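Local structure of uncharacterized protein (Corynebacterium diphtheriae, 3V7B) at residues W88-D93 / G114-V119; T94-E99 / G106-H111. The protein is of unknown function but belongs to the DUF2020 family of the Mog1p/PsbP clan. All coordinates share one frame; numbering follows the deposited sequence.

Contact 1: residues W88-D93 / G114-V119; sequences WAAPID and GAVYAV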
loop_
_atom_site.group_PDB
_atom_site.type_symbol
_atom_site.label_atom_id
_atom_site.label_comp_id
_atom_site.label_asym_id
_atom_site.label_seq_id
_atom_site.Cartn_x
_atom_site.Cartn_y
_atom_site.Cartn_z
ATOM N N TRP A 88 -7.381 -1.832 10.622
ATOM C CA TRP A 88 -7.753 -0.427 10.359
ATOM C C TRP A 88 -7.971 -0.166 8.878
ATOM O O TRP A 88 -9.037 0.363 8.498
ATOM C CB TRP A 88 -6.683 0.462 10.948
ATOM C CG TRP A 88 -6.594 1.843 10.387
ATOM C CD1 TRP A 88 -7.439 2.924 10.624
ATOM C CD2 TRP A 88 -5.564 2.347 9.446
ATOM N NE1 TRP A 88 -7.029 4.039 9.884
ATOM C CE2 TRP A 88 -5.903 3.759 9.176
ATOM C CE3 TRP A 88 -4.435 1.795 8.838
ATOM C CZ2 TRP A 88 -5.134 4.549 8.330
ATOM C CZ3 TRP A 88 -3.693 2.583 7.973
ATOM C CH2 TRP A 88 -4.027 3.935 7.739
ATOM N N ALA A 89 -7.036 -0.652 8.035
ATOM C CA ALA A 89 -7.093 -0.416 6.583
ATOM C C ALA A 89 -8.231 -1.205 5.914
ATOM O O ALA A 89 -8.842 -0.728 4.970
ATOM C CB ALA A 89 -5.785 -0.762 5.924
ATOM N N ALA A 90 -8.497 -2.410 6.452
ATOM C CA ALA A 90 -9.442 -3.399 5.889
ATOM C C ALA A 90 -10.301 -3.944 7.016
ATOM O O ALA A 90 -10.027 -5.013 7.527
ATOM C CB ALA A 90 -8.721 -4.524 5.090
ATOM N N PRO A 91 -11.368 -3.206 7.373
ATOM C CA PRO A 91 -12.145 -3.604 8.591
ATOM C C PRO A 91 -12.816 -4.972 8.419
ATOM O O PRO A 91 -13.289 -5.303 7.324
ATOM C CB PRO A 91 -13.191 -2.475 8.751
ATOM C CG PRO A 91 -12.563 -1.286 8.062
ATOM C CD PRO A 91 -11.716 -1.836 6.910
ATOM N N ILE A 92 -12.951 -5.667 9.549
ATOM C CA ILE A 92 -13.333 -7.064 9.619
ATOM C C ILE A 92 -14.714 -7.173 9.029
ATOM O O ILE A 92 -14.941 -8.095 8.262
ATOM C CB ILE A 92 -13.370 -7.597 11.063
ATOM C CG1 ILE A 92 -11.976 -7.693 11.680
ATOM C CG2 ILE A 92 -13.995 -8.994 11.117
ATOM C CD1 ILE A 92 -11.047 -8.605 10.933
ATOM N N ASP A 93 -15.590 -6.200 9.264
ATOM C CA ASP A 93 -16.963 -6.349 8.751
ATOM C C ASP A 93 -17.281 -5.775 7.415
ATOM O O ASP A 93 -18.454 -5.814 6.976
ATOM C CB ASP A 93 -17.957 -5.790 9.769
ATOM C CG ASP A 93 -17.724 -4.328 10.098
ATOM O OD1 ASP A 93 -17.067 -3.648 9.277
ATOM O OD2 ASP A 93 -18.196 -3.891 11.180
ATOM N N GLY A 114 -12.981 3.190 -4.407
ATOM C CA GLY A 114 -11.632 2.651 -4.511
ATOM C C GLY A 114 -11.504 1.258 -3.920
ATOM O O GLY A 114 -12.502 0.596 -3.591
ATOM N N ALA A 115 -10.245 0.803 -3.742
ATOM C CA ALA A 115 -10.010 -0.559 -3.374
ATOM C C ALA A 115 -8.926 -0.539 -2.322
ATOM O O ALA A 115 -8.118 0.357 -2.322
ATOM C CB ALA A 115 -9.557 -1.387 -4.583
ATOM N N VAL A 116 -8.866 -1.599 -1.544
ATOM C CA VAL A 116 -7.792 -1.811 -0.573
ATOM C C VAL A 116 -7.384 -3.282 -0.532
ATOM O O VAL A 116 -8.180 -4.195 -0.795
ATOM C CB VAL A 116 -8.206 -1.332 0.848
ATOM C CG1 VAL A 116 -9.400 -2.180 1.372
ATOM C CG2 VAL A 116 -6.975 -1.218 1.809
ATOM N N TYR A 117 -6.125 -3.515 -0.187
ATOM C CA TYR A 117 -5.631 -4.831 -0.015
ATOM C C TYR A 117 -4.598 -4.708 1.079
ATOM O O TYR A 117 -3.575 -3.970 0.949
ATOM C CB TYR A 117 -5.026 -5.425 -1.315
ATOM C CG TYR A 117 -4.608 -6.906 -1.193
ATOM C CD1 TYR A 117 -5.482 -7.930 -1.642
ATOM C CD2 TYR A 117 -3.366 -7.290 -0.692
ATOM C CE1 TYR A 117 -5.151 -9.257 -1.549
ATOM C CE2 TYR A 117 -3.022 -8.633 -0.597
ATOM C CZ TYR A 117 -3.924 -9.620 -1.054
ATOM O OH TYR A 117 -3.650 -10.965 -0.999
ATOM N N ALA A 118 -4.871 -5.375 2.189
ATOM C CA ALA A 118 -4.072 -5.224 3.415
ATOM C C ALA A 118 -3.798 -6.542 4.077
ATOM O O ALA A 118 -4.693 -7.297 4.416
ATOM C CB ALA A 118 -4.743 -4.268 4.388
ATOM N N VAL A 119 -2.506 -6.873 4.215
ATOM C CA VAL A 119 -2.121 -8.141 4.769
ATOM C C VAL A 119 -0.952 -8.007 5.704
ATOM O O VAL A 119 -0.189 -7.069 5.625
ATOM C CB VAL A 119 -1.738 -9.198 3.713
ATOM C CG1 VAL A 119 -3.019 -9.679 2.913
ATOM C CG2 VAL A 119 -0.608 -8.624 2.781
#
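V116 holds CG1 in the crowded position between its backbone N and carbonyl carbon (chi1 64°), with CG2 anti to the N, so that both methyls reach up to the carbonyl oxygen of A89. A90 is the first residue to leave helical angles (phi/psi -135°/83°); its CB and that of A89, the last helical residue, both point at the strand. V116 CG2 comes to 3.7 Å from A89 O and CG1 to 3.9 Å from the same oxygen. Next along this face of the strand, the CB of A118 is met by two methyls at once, A89 CB and A90 CB, each 4.0 Å away. The V116 methyls divide between the same two alanines, CG2 going to A89 CB at 4.3 Å and CG1 to A90 CB at 4.4 Å. No hydrogen bond crosses; the contact is apolar and small, 156 Å² in all, and three of its four residues are buried. With alanines on the helix side, the backbone can come close to the sheet: A90 and A118 have their CA atoms 6.2 Å apart. The end of helix 79-89 is thereby seated on one face of the antiparallel sheet, where A89 also touches V127 and W129 of strand 124-130, while Y117 faces away from 88-93 and packs against helix 135-149.

Contact 2: residues T94-E99 / G106-H111; sequences TTEPAE and GGRAGH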
loop_
_atom_site.group_PDB
_atom_site.type_symbol
_atom_site.label_atom_id
_atom_site.label_comp_id
_atom_site.label_asym_id
_atom_site.label_seq_id
_atom_site.Cartn_x
_atom_site.Cartn_y
_atom_site.Cartn_z
ATOM N N THR A 94 -16.290 -5.219 6.731
ATOM C CA THR A 94 -16.526 -4.549 5.470
ATOM C C THR A 94 -15.629 -5.070 4.364
ATOM O O THR A 94 -15.663 -4.552 3.272
ATOM C CB THR A 94 -16.349 -2.992 5.571
ATOM O OG1 THR A 94 -15.005 -2.647 6.003
ATOM C CG2 THR A 94 -17.370 -2.385 6.463
ATOM N N THR A 95 -14.786 -6.068 4.654
ATOM C CA THR A 95 -13.880 -6.565 3.686
ATOM C C THR A 95 -13.901 -8.087 3.732
ATOM O O THR A 95 -14.382 -8.692 4.743
ATOM C CB THR A 95 -12.423 -6.037 3.924
ATOM O OG1 THR A 95 -11.916 -6.566 5.151
ATOM C CG2 THR A 95 -12.415 -4.425 3.930
ATOM N N GLU A 96 -13.325 -8.696 2.684
ATOM C CA GLU A 96 -13.233 -10.146 2.578
ATOM C C GLU A 96 -11.813 -10.603 2.813
ATOM O O GLU A 96 -10.858 -9.768 2.814
ATOM C CB GLU A 96 -13.827 -10.660 1.242
ATOM C CG GLU A 96 -13.115 -10.102 0.037
ATOM C CD GLU A 96 -13.539 -10.642 -1.298
ATOM O OE1 GLU A 96 -14.510 -11.399 -1.392
ATOM O OE2 GLU A 96 -12.855 -10.282 -2.275
ATOM N N PRO A 97 -11.640 -11.899 3.122
ATOM C CA PRO A 97 -10.283 -12.293 3.450
ATOM C C PRO A 97 -9.344 -12.120 2.275
ATOM O O PRO A 97 -9.755 -12.286 1.137
ATOM C CB PRO A 97 -10.403 -13.765 3.809
ATOM C CG PRO A 97 -11.841 -13.926 4.212
ATOM C CD PRO A 97 -12.617 -12.965 3.387
ATOM N N ALA A 98 -8.123 -11.740 2.592
ATOM C CA ALA A 98 -6.997 -11.697 1.674
ATOM C C ALA A 98 -5.954 -12.586 2.285
ATOM O O ALA A 98 -5.500 -12.372 3.458
ATOM C CB ALA A 98 -6.481 -10.276 1.502
ATOM N N GLU A 99 -5.583 -13.634 1.550
ATOM C CA GLU A 99 -4.618 -14.598 2.089
ATOM C C GLU A 99 -3.484 -14.876 1.132
ATOM O O GLU A 99 -2.941 -15.978 1.153
ATOM C CB GLU A 99 -5.317 -15.913 2.422
ATOM C CG GLU A 99 -6.421 -15.782 3.460
ATOM C CD GLU A 99 -5.930 -15.429 4.865
ATOM O OE1 GLU A 99 -4.977 -16.118 5.349
ATOM O OE2 GLU A 99 -6.514 -14.468 5.480
ATOM N N GLY A 106 -5.101 -10.925 5.853
ATOM C CA GLY A 106 -5.676 -9.636 6.106
ATOM C C GLY A 106 -7.016 -9.558 5.354
ATOM O O GLY A 106 -7.738 -10.554 5.367
ATOM N N GLY A 107 -7.259 -8.455 4.664
ATOM C CA GLY A 107 -8.566 -8.199 3.969
ATOM C C GLY A 107 -8.425 -7.397 2.682
ATOM O O GLY A 107 -7.392 -6.756 2.422
ATOM N N ARG A 108 -9.493 -7.392 1.895
ATOM C CA ARG A 108 -9.504 -6.758 0.608
ATOM C C ARG A 108 -10.964 -6.401 0.288
ATOM O O ARG A 108 -11.896 -7.042 0.805
ATOM C CB ARG A 108 -8.914 -7.670 -0.489
ATOM C CG ARG A 108 -9.562 -9.031 -0.591
ATOM C CD ARG A 108 -9.130 -9.826 -1.801
ATOM N NE ARG A 108 -9.762 -11.157 -1.748
ATOM C CZ ARG A 108 -9.783 -12.036 -2.759
ATOM N NH1 ARG A 108 -9.168 -11.744 -3.907
ATOM N NH2 ARG A 108 -10.405 -13.220 -2.616
ATOM N N ALA A 109 -11.144 -5.369 -0.518
ATOM C CA ALA A 109 -12.459 -4.836 -0.863
ATOM C C ALA A 109 -12.240 -3.900 -2.062
ATOM O O ALA A 109 -11.170 -3.201 -2.149
ATOM C CB ALA A 109 -13.061 -4.038 0.289
ATOM N N GLY A 110 -13.191 -3.924 -3.002
ATOM C CA GLY A 110 -13.164 -3.019 -4.131
ATOM C C GLY A 110 -14.567 -2.430 -4.266
ATOM O O GLY A 110 -15.503 -3.188 -4.371
ATOM N N HIS A 111 -14.728 -1.106 -4.163
ATOM C CA HIS A 111 -16.071 -0.442 -4.283
ATOM C C HIS A 111 -16.002 0.761 -5.197
ATOM O O HIS A 111 -14.972 1.018 -5.805
ATOM C CB HIS A 111 -16.569 0.018 -2.913
ATOM C CG HIS A 111 -16.590 -1.062 -1.871
ATOM N ND1 HIS A 111 -17.317 -2.206 -2.007
ATOM C CD2 HIS A 111 -15.954 -1.144 -0.630
ATOM C CE1 HIS A 111 -17.138 -2.983 -0.918
ATOM N NE2 HIS A 111 -16.305 -2.332 -0.071
HETATM O O HOH W 1 -11.842 -13.775 0.029
HETATM O O HOH W 2 -8.256 -12.838 6.766
#
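Strands 96-98 and 105-111 pair as an antiparallel beta hairpin, E96 and A98 forming hydrogen-bonded pairs with R108 and G106, while P97 lies opposite G107 in a non-hydrogen-bonded pair between them. E96 N reaches R108 O at 2.9 Å in a nearly straight bond (168°) lying in its carbonyl plane, but A98 N approaches G106 O from above the G106 carbonyl plane. At G107 the strands come close enough for a CA-H...O contact, CA to E96 O 3.0 Å; T95 OG1, hydrogen-bonded to P91 O, lies 3.9 Å from the same CA. The other branch of T95, CG2, rests on A109 CB at 3.7 Å.

E96 and R108 each start with CG in the crowded position between backbone N and carbonyl carbon, then run extended and cross obliquely on the face they share with A98. E96 OE2 sits over one face of the guanidinium, 3.3 Å from R108 NE, a salt bridge of charge alone since no N-H points at it. NE gives a bent hydrogen bond (3.1 Å, 141°) to a lone pair of P97 O, which lies somewhat out of the guanidinium plane, and NH1 forms a salt bridge with E139 of helix 135-149. The arginine reaches from the edge strand to that helix. One water adds a bridge in the guanidinium plane, accepting from R108 NH2 and donating to P97 O at 2.8 Å.

Overall arrangement
From the N terminus the chain first forms helix 33-40 and three strands, then helix 79-89, whose end enters contact 1 before the loop runs on into edge strand 96-98. Contact 2 closes the short hairpin loop between 94-99 and 106-111, and the chain then turns directly into strand 114-121, whose residues 114-119 close the larger loop of contact 1. Contact 2 is thus nested inside contact 1. The two meet where strands 105-111 and 114-121 lie side by side, A118 O probably hydrogen-bonded to G107 N and V116 N to A109 O. Contact 1 ties the helix to the sheet; contact 2 extends that sheet to strand 96-98, one of its two outermost strands.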